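Ketosynthase (Streptomyces sp. MSC090213JE08, PDB 6KXD) probably catalyses the decarboxylative condensation of an acyl chain with malonyl-ACP to give a 3-oxoacyl-ACP in a highly reducing type II polyketide synthase. Local coordinates at residues I119-L122 with L123-L127; V166-A169 with C170-G173; Y179-D182 with S183-G187; A199-R202 with K203-A206. All coordinates share one frame; numbering follows the deposited sequence.

Contact 1 of 4, residues I119-L122 with L123-L127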
ATOM      1  N   ILE A 119     -12.801   7.159  10.147  1.00 38.89           N
ATOM      2  CA  ILE A 119     -13.182   5.953  10.872  1.00 38.28           C
ATOM      3  C   ILE A 119     -13.575   6.364  12.305  1.00 37.69           C
ATOM      4  O   ILE A 119     -14.587   5.863  12.824  1.00 40.22           O
ATOM      5  CB  ILE A 119     -12.064   4.887  10.881  1.00 37.70           C
ATOM      6  CG1 ILE A 119     -11.813   4.374   9.455  1.00 42.68           C
ATOM      7  CG2 ILE A 119     -12.394   3.744  11.806  1.00 42.16           C
ATOM      8  CD1 ILE A 119     -10.708   3.348   9.360  1.00 42.45           C
ATOM      9  N   ALA A 120     -12.788   7.258  12.882  1.00 40.24           N
ATOM     10  CA  ALA A 120     -13.030   7.696  14.291  1.00 40.59           C
ATOM     11  C   ALA A 120     -14.391   8.406  14.358  1.00 41.56           C
ATOM     12  O   ALA A 120     -15.245   8.064  15.162  1.00 46.23           O
ATOM     13  CB  ALA A 120     -11.913   8.582  14.742  1.00 42.93           C
ATOM     14  N   VAL A 121     -14.633   9.256  13.379  1.00 40.72           N
ATOM     15  CA  VAL A 121     -15.900   9.994  13.364  1.00 41.73           C
ATOM     16  C   VAL A 121     -17.075   9.050  13.193  1.00 46.54           C
ATOM     17  O   VAL A 121     -18.145   9.212  13.845  1.00 43.19           O
ATOM     18  CB  VAL A 121     -15.884  11.095  12.297  1.00 44.56           C
ATOM     19  CG1 VAL A 121     -17.271  11.708  12.155  1.00 46.74           C
ATOM     20  CG2 VAL A 121     -14.841  12.162  12.554  1.00 47.11           C
ATOM     21  N   LEU A 122     -16.914   8.030  12.346  1.00 43.03           N
ATOM     22  CA  LEU A 122     -17.916   6.985  12.245  1.00 44.52           C
ATOM     23  C   LEU A 122     -18.195   6.335  13.598  1.00 47.56           C
ATOM     24  O   LEU A 122     -19.359   6.079  13.941  1.00 41.76           O
ATOM     25  CB  LEU A 122     -17.479   5.907  11.248  1.00 43.39           C
ATOM     26  CG  LEU A 122     -17.668   6.260   9.780  1.00 39.30           C
ATOM     27  CD1 LEU A 122     -16.833   5.337   8.901  1.00 42.69           C
ATOM     28  CD2 LEU A 122     -19.127   6.150   9.431  1.00 42.88           C
ATOM     29  N   LEU A 123     -17.135   5.983  14.335  1.00 43.05           N
ATOM     30  CA  LEU A 123     -17.362   5.338  15.622  1.00 48.20           C
ATOM     31  C   LEU A 123     -18.049   6.294  16.609  1.00 44.64           C
ATOM     32  O   LEU A 123     -18.807   5.820  17.410  1.00 50.15           O
ATOM     33  CB  LEU A 123     -16.029   4.870  16.201  1.00 48.56           C
ATOM     34  CG  LEU A 123     -15.391   3.745  15.396  1.00 51.02           C
ATOM     35  CD1 LEU A 123     -14.042   3.380  15.991  1.00 53.91           C
ATOM     36  CD2 LEU A 123     -16.322   2.543  15.321  1.00 50.81           C
ATOM     37  N   GLU A 124     -17.664   7.572  16.578  1.00 49.89           N
ATOM     38  CA  GLU A 124     -18.301   8.656  17.354  1.00 53.15           C
ATOM     39  C   GLU A 124     -19.802   8.659  17.096  1.00 53.59           C
ATOM     40  O   GLU A 124     -20.584   8.797  18.025  1.00 55.70           O
ATOM     41  CB  GLU A 124     -17.765  10.045  16.988  1.00 51.57           C
ATOM     42  CG  GLU A 124     -16.323  10.309  17.380  1.00 56.99           C
ATOM     43  CD  GLU A 124     -15.865  11.731  17.083  1.00 61.68           C
ATOM     44  OE1 GLU A 124     -16.720  12.539  16.653  1.00 65.25           O
ATOM     45  OE2 GLU A 124     -14.662  12.039  17.275  1.00 61.71           O
ATOM     46  N   GLN A 125     -20.204   8.467  15.831  1.00 50.41           N
ATOM     47  CA  GLN A 125     -21.625   8.542  15.473  1.00 51.23           C
ATOM     48  C   GLN A 125     -22.356   7.348  16.088  1.00 56.39           C
ATOM     49  O   GLN A 125     -23.459   7.495  16.646  1.00 52.65           O
ATOM     50  CB  GLN A 125     -21.808   8.689  13.965  1.00 47.27           C
ATOM     51  CG  GLN A 125     -21.102   9.905  13.384  1.00 51.18           C
ATOM     52  CD  GLN A 125     -21.047   9.872  11.876  1.00 49.76           C
ATOM     53  OE1 GLN A 125     -21.172   8.803  11.279  1.00 48.37           O
ATOM     54  NE2 GLN A 125     -20.845  11.041  11.263  1.00 45.38           N
ATOM     55  N   GLU A 126     -21.718   6.173  16.048  1.00 47.06           N
ATOM     56  CA  GLU A 126     -22.295   4.982  16.596  1.00 52.66           C
ATOM     57  C   GLU A 126     -22.362   5.128  18.125  1.00 54.26           C
ATOM     58  O   GLU A 126     -23.372   4.795  18.728  1.00 54.84           O
ATOM     59  CB  GLU A 126     -21.472   3.742  16.248  1.00 55.68           C
ATOM     60  CG  GLU A 126     -22.182   2.446  16.583  1.00 60.96           C
ATOM     61  CD  GLU A 126     -21.563   1.603  17.674  1.00 76.47           C
ATOM     62  OE1 GLU A 126     -21.171   2.167  18.719  1.00 87.39           O
ATOM     63  OE2 GLU A 126     -21.477   0.371  17.466  1.00 82.15           O
ATOM     64  N   LEU A 127     -21.293   5.662  18.713  1.00 53.26           N
ATOM     65  CA  LEU A 127     -21.189   5.774  20.182  1.00 57.73           C
ATOM     66  C   LEU A 127     -22.196   6.810  20.708  1.00 60.04           C
ATOM     67  O   LEU A 127     -22.883   6.534  21.675  1.00 63.77           O
ATOM     68  CB  LEU A 127     -19.749   6.106  20.581  1.00 55.62           C
ATOM     69  CG  LEU A 127     -18.823   4.891  20.637  1.00 58.65           C
ATOM     70  CD1 LEU A 127     -17.362   5.300  20.657  1.00 53.37           C
ATOM     71  CD2 LEU A 127     -19.159   4.004  21.823  1.00 63.49           C
TER

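Contact 2 of 4, residues V166-A169 with C170-G173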
ATOM      1  N   VAL A 166      -0.141   2.234  -1.716  1.00 34.04           N
ATOM      2  CA  VAL A 166       0.814   1.426  -1.016  1.00 35.90           C
ATOM      3  C   VAL A 166       0.691   1.743   0.485  1.00 39.41           C
ATOM      4  O   VAL A 166       0.864   2.871   0.943  1.00 39.23           O
ATOM      5  CB  VAL A 166       2.220   1.635  -1.581  1.00 36.61           C
ATOM      6  CG1 VAL A 166       3.217   0.825  -0.780  1.00 32.88           C
ATOM      7  CG2 VAL A 166       2.257   1.239  -3.067  1.00 39.84           C
ATOM      8  N   THR A 167       0.425   0.719   1.271  1.00 34.95           N
ATOM      9  CA  THR A 167       0.140   0.907   2.695  1.00 34.89           C
ATOM     10  C   THR A 167       1.317   0.339   3.502  1.00 36.28           C
ATOM     11  O   THR A 167       1.123  -0.552   4.264  1.00 41.74           O
ATOM     12  CB  THR A 167      -1.180   0.260   3.091  1.00 36.19           C
ATOM     13  OG1 THR A 167      -1.135  -1.145   2.850  1.00 36.26           O
ATOM     14  CG2 THR A 167      -2.346   0.875   2.325  1.00 35.50           C
ATOM     15  N   THR A 168       2.507   0.856   3.234  1.00 36.57           N
ATOM     16  CA  THR A 168       3.714   0.463   3.956  1.00 39.62           C
ATOM     17  C   THR A 168       4.125   1.611   4.888  1.00 43.41           C
ATOM     18  O   THR A 168       5.340   1.919   5.097  1.00 39.53           O
ATOM     19  CB  THR A 168       4.802   0.028   2.973  1.00 37.71           C
ATOM     20  OG1 THR A 168       5.101   1.122   2.109  1.00 36.17           O
ATOM     21  CG2 THR A 168       4.423  -1.182   2.151  1.00 36.50           C
ATOM     22  N   ALA A 169       3.108   2.326   5.365  1.00 44.55           N
ATOM     23  CA  ALA A 169       3.259   3.336   6.429  1.00 47.20           C
ATOM     24  C   ALA A 169       4.356   4.369   6.113  1.00 48.12           C
ATOM     25  O   ALA A 169       4.311   5.060   5.079  1.00 44.11           O
ATOM     26  CB  ALA A 169       3.416   2.611   7.729  1.00 48.67           C
ATOM     27  N   CYS A 170       5.350   4.561   6.999  1.00 50.62           N
ATOM     28  CA  CYS A 170       6.312   5.663   6.807  1.00 51.66           C
ATOM     29  C   CYS A 170       7.174   5.503   5.562  1.00 51.91           C
ATOM     30  O   CYS A 170       7.726   6.515   5.025  1.00 54.68           O
ATOM     31  CB  CYS A 170       7.282   5.754   7.966  1.00 56.87           C
ATOM     32  SG  CYS A 170       6.460   5.240   9.473  1.00 59.12           S
ATOM     33  N   ALA A 171       7.265   4.262   5.069  1.00 40.41           N
ATOM     34  CA  ALA A 171       8.085   4.003   3.932  1.00 39.73           C
ATOM     35  C   ALA A 171       7.273   4.126   2.642  1.00 40.04           C
ATOM     36  O   ALA A 171       7.813   4.004   1.580  1.00 39.36           O
ATOM     37  CB  ALA A 171       8.702   2.630   4.038  1.00 38.19           C
ATOM     38  N   ALA A 172       5.977   4.410   2.758  1.00 42.42           N
ATOM     39  CA  ALA A 172       5.069   4.190   1.646  1.00 39.36           C
ATOM     40  C   ALA A 172       5.408   5.148   0.498  1.00 42.09           C
ATOM     41  O   ALA A 172       5.383   4.758  -0.644  1.00 41.41           O
ATOM     42  CB  ALA A 172       3.652   4.298   2.137  1.00 40.15           C
ATOM     43  N   GLY A 173       5.792   6.393   0.795  1.00 39.35           N
ATOM     44  CA  GLY A 173       6.188   7.342  -0.258  1.00 39.21           C
ATOM     45  C   GLY A 173       7.336   6.834  -1.126  1.00 37.94           C
ATOM     46  O   GLY A 173       7.286   6.877  -2.291  1.00 41.08           O
TER

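Contact 3 of 4, residues Y179-D182 with S183-G187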
ATOM      1  N   TYR A 179       8.028   2.225  -7.126  1.00 38.94           N
ATOM      2  CA  TYR A 179       7.127   1.530  -8.004  1.00 39.77           C
ATOM      3  C   TYR A 179       6.947   2.299  -9.306  1.00 39.76           C
ATOM      4  O   TYR A 179       6.904   1.714 -10.402  1.00 40.84           O
ATOM      5  CB  TYR A 179       5.768   1.281  -7.353  1.00 36.63           C
ATOM      6  CG  TYR A 179       4.898   0.392  -8.201  1.00 37.87           C
ATOM      7  CD1 TYR A 179       5.397  -0.808  -8.700  1.00 37.61           C
ATOM      8  CD2 TYR A 179       3.629   0.772  -8.586  1.00 41.80           C
ATOM      9  CE1 TYR A 179       4.620  -1.644  -9.488  1.00 39.79           C
ATOM     10  CE2 TYR A 179       2.835  -0.067  -9.357  1.00 43.51           C
ATOM     11  CZ  TYR A 179       3.336  -1.274  -9.814  1.00 42.50           C
ATOM     12  OH  TYR A 179       2.586  -2.120 -10.576  1.00 42.45           O
ATOM     13  N   GLY A 180       6.831   3.612  -9.198  1.00 36.65           N
ATOM     14  CA  GLY A 180       6.802   4.447 -10.397  1.00 42.30           C
ATOM     15  C   GLY A 180       8.041   4.206 -11.231  1.00 41.49           C
ATOM     16  O   GLY A 180       7.963   4.084 -12.420  1.00 41.50           O
ATOM     17  N   LEU A 181       9.194   4.151 -10.583  1.00 43.23           N
ATOM     18  CA  LEU A 181      10.440   3.975 -11.266  1.00 45.73           C
ATOM     19  C   LEU A 181      10.415   2.630 -11.988  1.00 48.81           C
ATOM     20  O   LEU A 181      10.703   2.553 -13.180  1.00 47.99           O
ATOM     21  CB  LEU A 181      11.579   4.046 -10.256  1.00 46.00           C
ATOM     22  CG  LEU A 181      12.924   3.567 -10.775  1.00 49.95           C
ATOM     23  CD1 LEU A 181      13.442   4.534 -11.819  1.00 47.34           C
ATOM     24  CD2 LEU A 181      13.878   3.396  -9.607  1.00 50.51           C
ATOM     25  N   ASP A 182      10.052   1.570 -11.265  1.00 42.28           N
ATOM     26  CA  ASP A 182      10.015   0.247 -11.866  1.00 44.71           C
ATOM     27  C   ASP A 182       9.002   0.217 -13.001  1.00 47.33           C
ATOM     28  O   ASP A 182       9.256  -0.422 -14.045  1.00 43.84           O
ATOM     29  CB  ASP A 182       9.670  -0.803 -10.822  1.00 42.10           C
ATOM     30  CG  ASP A 182      10.812  -1.081  -9.884  1.00 48.47           C
ATOM     31  OD1 ASP A 182      11.995  -0.795 -10.282  1.00 45.96           O
ATOM     32  OD2 ASP A 182      10.532  -1.626  -8.794  1.00 43.07           O
ATOM     33  N   SER A 183       7.878   0.929 -12.827  1.00 42.75           N
ATOM     34  CA  SER A 183       6.831   0.863 -13.798  1.00 41.75           C
ATOM     35  C   SER A 183       7.289   1.546 -15.089  1.00 44.25           C
ATOM     36  O   SER A 183       7.041   1.029 -16.197  1.00 46.04           O
ATOM     37  CB  SER A 183       5.537   1.437 -13.267  1.00 40.92           C
ATOM     38  OG  SER A 183       5.023   0.649 -12.194  1.00 40.75           O
ATOM     39  N   ILE A 184       7.958   2.685 -14.944  1.00 43.53           N
ATOM     40  CA  ILE A 184       8.503   3.395 -16.125  1.00 47.85           C
ATOM     41  C   ILE A 184       9.671   2.597 -16.718  1.00 45.47           C
ATOM     42  O   ILE A 184       9.758   2.435 -17.936  1.00 51.57           O
ATOM     43  CB  ILE A 184       8.875   4.846 -15.788  1.00 48.65           C
ATOM     44  CG1 ILE A 184       7.617   5.649 -15.473  1.00 47.17           C
ATOM     45  CG2 ILE A 184       9.656   5.486 -16.930  1.00 52.07           C
ATOM     46  CD1 ILE A 184       7.869   6.965 -14.791  1.00 43.60           C
ATOM     47  N   ARG A 185      10.545   2.053 -15.872  1.00 48.03           N
ATOM     48  CA  ARG A 185      11.712   1.323 -16.371  1.00 48.92           C
ATOM     49  C   ARG A 185      11.269   0.132 -17.231  1.00 54.66           C
ATOM     50  O   ARG A 185      11.944  -0.188 -18.208  1.00 54.88           O
ATOM     51  CB  ARG A 185      12.613   0.796 -15.261  1.00 47.23           C
ATOM     52  CG  ARG A 185      13.613   1.813 -14.742  1.00 52.60           C
ATOM     53  CD  ARG A 185      14.386   1.149 -13.615  1.00 56.94           C
ATOM     54  NE  ARG A 185      15.474   1.959 -13.124  1.00 59.34           N
ATOM     55  CZ  ARG A 185      16.169   1.664 -12.035  1.00 59.25           C
ATOM     56  NH1 ARG A 185      16.141   0.432 -11.543  1.00 52.68           N
ATOM     57  NH2 ARG A 185      16.881   2.606 -11.451  1.00 60.38           N
ATOM     58  N   SER A 186      10.122  -0.467 -16.885  1.00 50.07           N
ATOM     59  CA  SER A 186       9.553  -1.625 -17.574  1.00 48.97           C
ATOM     60  C   SER A 186       9.120  -1.295 -18.999  1.00 45.84           C
ATOM     61  O   SER A 186       8.790  -2.216 -19.758  1.00 50.25           O
ATOM     62  CB  SER A 186       8.381  -2.178 -16.837  1.00 50.11           C
ATOM     63  OG  SER A 186       7.238  -1.377 -17.053  1.00 44.11           O
ATOM     64  N   GLY A 187       8.946  -0.007 -19.279  1.00 48.71           N
ATOM     65  CA  GLY A 187       8.544   0.477 -20.534  1.00 48.17           C
ATOM     66  C   GLY A 187       7.042   0.543 -20.677  1.00 47.35           C
ATOM     67  O   GLY A 187       6.546   1.085 -21.637  1.00 54.48           O
TER

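Contact 4 of 4, residues A199-R202 with K203-A206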
ATOM      1  N   ALA A 199      -3.401  12.125   7.025  1.00 41.97           N
ATOM      2  CA  ALA A 199      -4.061  13.175   7.738  1.00 39.68           C
ATOM      3  C   ALA A 199      -3.945  12.889   9.224  1.00 46.11           C
ATOM      4  O   ALA A 199      -4.149  11.767   9.657  1.00 48.83           O
ATOM      5  CB  ALA A 199      -5.497  13.262   7.319  1.00 42.90           C
ATOM      6  N   VAL A 200      -3.711  13.959   9.989  1.00 45.08           N
ATOM      7  CA  VAL A 200      -3.669  13.851  11.438  1.00 51.41           C
ATOM      8  C   VAL A 200      -4.972  13.238  11.943  1.00 48.17           C
ATOM      9  O   VAL A 200      -6.091  13.542  11.501  1.00 51.75           O
ATOM     10  CB  VAL A 200      -3.331  15.211  12.081  1.00 53.71           C
ATOM     11  CG1 VAL A 200      -3.744  15.274  13.545  1.00 62.30           C
ATOM     12  CG2 VAL A 200      -1.859  15.525  11.902  1.00 53.35           C
ATOM     13  N   CYS A 201      -4.831  12.293  12.868  1.00 40.28           N
ATOM     14  CA  CYS A 201      -5.982  11.650  13.408  1.00 41.69           C
ATOM     15  C   CYS A 201      -5.706  11.227  14.853  1.00 40.27           C
ATOM     16  O   CYS A 201      -4.561  11.118  15.276  1.00 45.21           O
ATOM     17  CB  CYS A 201      -6.420  10.430  12.609  1.00 40.75           C
ATOM     18  SG  CYS A 201      -5.089   9.204  12.440  1.00 46.14           S
ATOM     19  N   ARG A 202      -6.797  10.959  15.545  1.00 43.98           N
ATOM     20  CA  ARG A 202      -6.746  10.522  16.916  1.00 48.42           C
ATOM     21  C   ARG A 202      -6.046   9.153  17.000  1.00 52.19           C
ATOM     22  O   ARG A 202      -5.237   8.937  17.898  1.00 46.88           O
ATOM     23  CB  ARG A 202      -8.164  10.502  17.457  1.00 50.53           C
ATOM     24  CG  ARG A 202      -8.305   9.907  18.839  1.00 53.28           C
ATOM     25  CD  ARG A 202      -9.789   9.808  19.123  1.00 58.34           C
ATOM     26  NE  ARG A 202     -10.022   9.425  20.501  1.00 63.82           N
ATOM     27  CZ  ARG A 202     -10.517  10.222  21.433  1.00 61.70           C
ATOM     28  NH1 ARG A 202     -10.626  11.524  21.222  1.00 63.62           N
ATOM     29  NH2 ARG A 202     -10.964   9.689  22.550  1.00 55.89           N
ATOM     30  N   LYS A 203      -6.314   8.263  16.038  1.00 44.40           N
ATOM     31  CA  LYS A 203      -5.702   6.929  16.056  1.00 47.11           C
ATOM     32  C   LYS A 203      -4.177   7.059  16.206  1.00 39.78           C
ATOM     33  O   LYS A 203      -3.573   6.425  17.092  1.00 44.88           O
ATOM     34  CB  LYS A 203      -6.099   6.114  14.819  1.00 50.20           C
ATOM     35  CG  LYS A 203      -5.364   4.776  14.663  1.00 50.89           C
ATOM     36  CD  LYS A 203      -5.221   4.367  13.198  1.00 59.81           C
ATOM     37  CE  LYS A 203      -4.354   3.146  12.963  1.00 66.61           C
ATOM     38  NZ  LYS A 203      -4.277   2.833  11.514  1.00 74.89           N
ATOM     39  N   ALA A 204      -3.532   7.847  15.328  1.00 41.26           N
ATOM     40  CA  ALA A 204      -2.061   7.952  15.272  1.00 39.37           C
ATOM     41  C   ALA A 204      -1.525   8.634  16.538  1.00 45.95           C
ATOM     42  O   ALA A 204      -0.496   8.261  17.069  1.00 45.41           O
ATOM     43  CB  ALA A 204      -1.600   8.696  14.050  1.00 45.13           C
ATOM     44  N   PHE A 205      -2.209   9.696  16.960  1.00 44.30           N
ATOM     45  CA  PHE A 205      -1.827  10.449  18.156  1.00 43.31           C
ATOM     46  C   PHE A 205      -1.815   9.517  19.365  1.00 38.59           C
ATOM     47  O   PHE A 205      -0.813   9.436  20.092  1.00 46.68           O
ATOM     48  CB  PHE A 205      -2.823  11.594  18.338  1.00 46.33           C
ATOM     49  CG  PHE A 205      -2.301  12.674  19.240  1.00 47.07           C
ATOM     50  CD1 PHE A 205      -1.106  13.307  18.963  1.00 48.86           C
ATOM     51  CD2 PHE A 205      -2.990  13.026  20.378  1.00 55.03           C
ATOM     52  CE1 PHE A 205      -0.626  14.312  19.786  1.00 53.66           C
ATOM     53  CE2 PHE A 205      -2.496  14.020  21.204  1.00 49.76           C
ATOM     54  CZ  PHE A 205      -1.336  14.670  20.895  1.00 49.29           C
ATOM     55  N   ALA A 206      -2.926   8.814  19.553  1.00 44.07           N
ATOM     56  CA  ALA A 206      -3.111   7.886  20.662  1.00 47.70           C
ATOM     57  C   ALA A 206      -2.144   6.707  20.576  1.00 49.89           C
ATOM     58  O   ALA A 206      -1.590   6.277  21.596  1.00 46.12           O
ATOM     59  CB  ALA A 206      -4.521   7.406  20.703  1.00 45.82           C
TER

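Contact 1 of 4, residues I119-L122 with L123-L127
The carbonyl oxygen of Leu122 is gripped by two amides of the following turn: Glu126 N donates to Leu122 O at 3.2 Å, and Gln125 N adds a second, weak bond of the same length, bent to 123° at its hydrogen. One residue earlier, Gln125 N also donates to Val121 O at 3.0 Å, so this amide is shared between a sound bond and a weak one. A short, nearly straight rung joins Glu124 N to Ala120 O (2.8 Å, 168°). Gln125 carries the side-chain contact with Val121 and Leu122. Gln125 CG stands beside the backbone N (chi1 -57°) and therefore lies 3.1 Å from Val121 O, with the rest of the chain extended beyond it. The terminal amide then reaches across two neighbours: Gln125 NE2 lies 3.7 Å from Val121 CG1, and Gln125 OE1 is 3.8 Å from Leu122 CD2. OE1 also accepts from the backbone N of Asp136, while Leu139 packs on Val121, Leu122 and Gln125. With an alanine in place of Gln125, the amide N-H of Asp136 would probably lose its acceptor, and the methyls of Val121 and Leu122 would lose the amide lying across them. Another flank of the helix faces the partner chain: Glu126 OE1 forms a salt bridge with Arg133 of the partner chain, and Leu123 packs on Leu132 of that chain. The regular i to i+4 bonding is that of an alpha-helix, here helix 116-129, at the interface with the partner chain of the ketosynthase/chain length factor pair.

Contact 2 of 4, residues V166-A169 with C170-G173
Thr168 to Ala172 form the strand-turn-helix elbow of the ketosynthase fold, in which the chain leaves strand 161-166 and starts helix 172-185. Ala171 N donates to Thr168 O at 3.0 Å, and Ala172 N to Ala169 O at 2.9 Å. The second donor stands above the carbonyl plane, 57° out of it, and Ala169 has an unusual positive phi (53°). Ala172 fills the inside of the bend: its CB lies 3.1 Å from Ala169 O and 3.4 Å from Val166 O. With chi1 at 60°, Thr168 OG1 sits between the backbone N and the carbonyl carbon, which brings it to 3.1 Å from Ala172 CA, a close approach and not a hydrogen bond. Cys170 turns outward from the bend, with SG 4.4 Å from Ala169 CB. The side chain of Cys170 meets His301 and His336, and the backbone oxygen of Cys170 accepts from Ser342 OG. On the strand side, the backbone of Thr167 is hydrogen-bonded to the partner chain. A Thr-Ala-Cys turn at the head of a buried helix, its cysteine beside two histidines, is consistent with the Cys-His-His active site of beta-ketoacyl synthases in the thiolase superfamily.

Contact 3 of 4, residues Y179-D182 with S183-G187
Ser183 OG sits over one face of the Tyr179 ring, 3.4 Å above its plane and over its centre, while the ring also meets Tyr187 of the partner chain with planes at about 40°. The ring hydroxyl is hydrogen-bonded to Glu162. One face of the Arg185 guanidinium carries Leu181 CD2, 3.6 Å above the plane and offset toward the rim, and Leu181 CD1 lies 3.5 Å from Arg185 NE. Leu181 CG lies opposite its backbone N (chi1 167°), and the two side chains cross at a slant. Ser183 OG donates to Tyr179 O at 2.8 Å, and Ser183 N to the same oxygen at 2.7 Å; the two arrive from opposite faces of the carbonyl plane. Nearer the C-terminal end, Ser186 OG donates to Ser183 O at 2.6 Å. Asp182 OD1 is 4.5 Å from Arg185 NH1, well out of the guanidinium plane, so only their charges interact. Arg185 NH1 forms its salt bridge with Asp287, and Asp182 OD2 is shared by Tyr260 and by Arg196 of the partner chain. A leucine in place of Arg185 would probably leave Asp287 without its mate and Leu181 CD2 without the guanidinium against it. Arg7 and Arg196 of the partner chain also come close to Arg185 NH1, and the acidic groups probably offset this cluster of arginines, partly across the dimer interface.

Contact 4 of 4, residues A199-R202 with K203-A206
Lys203 packs its CB 4.0 Å from Cys201 SG, while its extended chain carries the ammonium group away to a salt bridge with Asp113. Next in order, Ala204 meets the sulfur twice over: Ala204 N donates to Cys201 SG at 3.6 Å with an angle of 160° at the hydrogen, and Ala204 CB lies 3.9 Å from the same atom. The cysteine can do this because its chi1 of 56° puts SG between the backbone N and the carbonyl carbon, within reach of Ala204 N. This makes Cys201 the N-cap of helix 202-210, a sulfur taking the place that an oxygen usually fills, at the point where the loop following strand 191-198 turns into helix. The side chain of Cys201 also touches Ser116 and His117 at the start of helix 116-129. Phe205 begins the regular bonding, its N donating to Cys201 O at 3.2 Å, and its CB stands 3.6 Å from that oxygen. From there the ring leads away from the turn and meets Phe50, with the planes at about 60°. Ala206 follows with N to Arg202 O at 2.8 Å, almost straight, and its CB is 3.3 Å from the same oxygen. The extended side chain of Arg202 leaves toward the partner chain, where its NE bonds to Ser135 OG and its guanidinium makes a cation-pi contact with Tyr136.

In the fold
Contacts 2 and 3 lie on one helix, 172-185: the elbow with Cys170 is near its start and contact 3 toward its end, with centres about 18 Å apart. Contact 2, about 8 Å from the centre of the chain, marks the probable active site. Contact 4 follows strand 191-198 and has its centre about 16 Å from that of contact 2; the centres of contacts 3 and 4 are about 33 Å apart, on opposite sides of the chain's centre. Contacts 1 and 4 come within about 5 Å at their nearest atoms, and Tyr136 of the partner chain touches both, through Ala120 and Arg202. All four contacts border the partner chain.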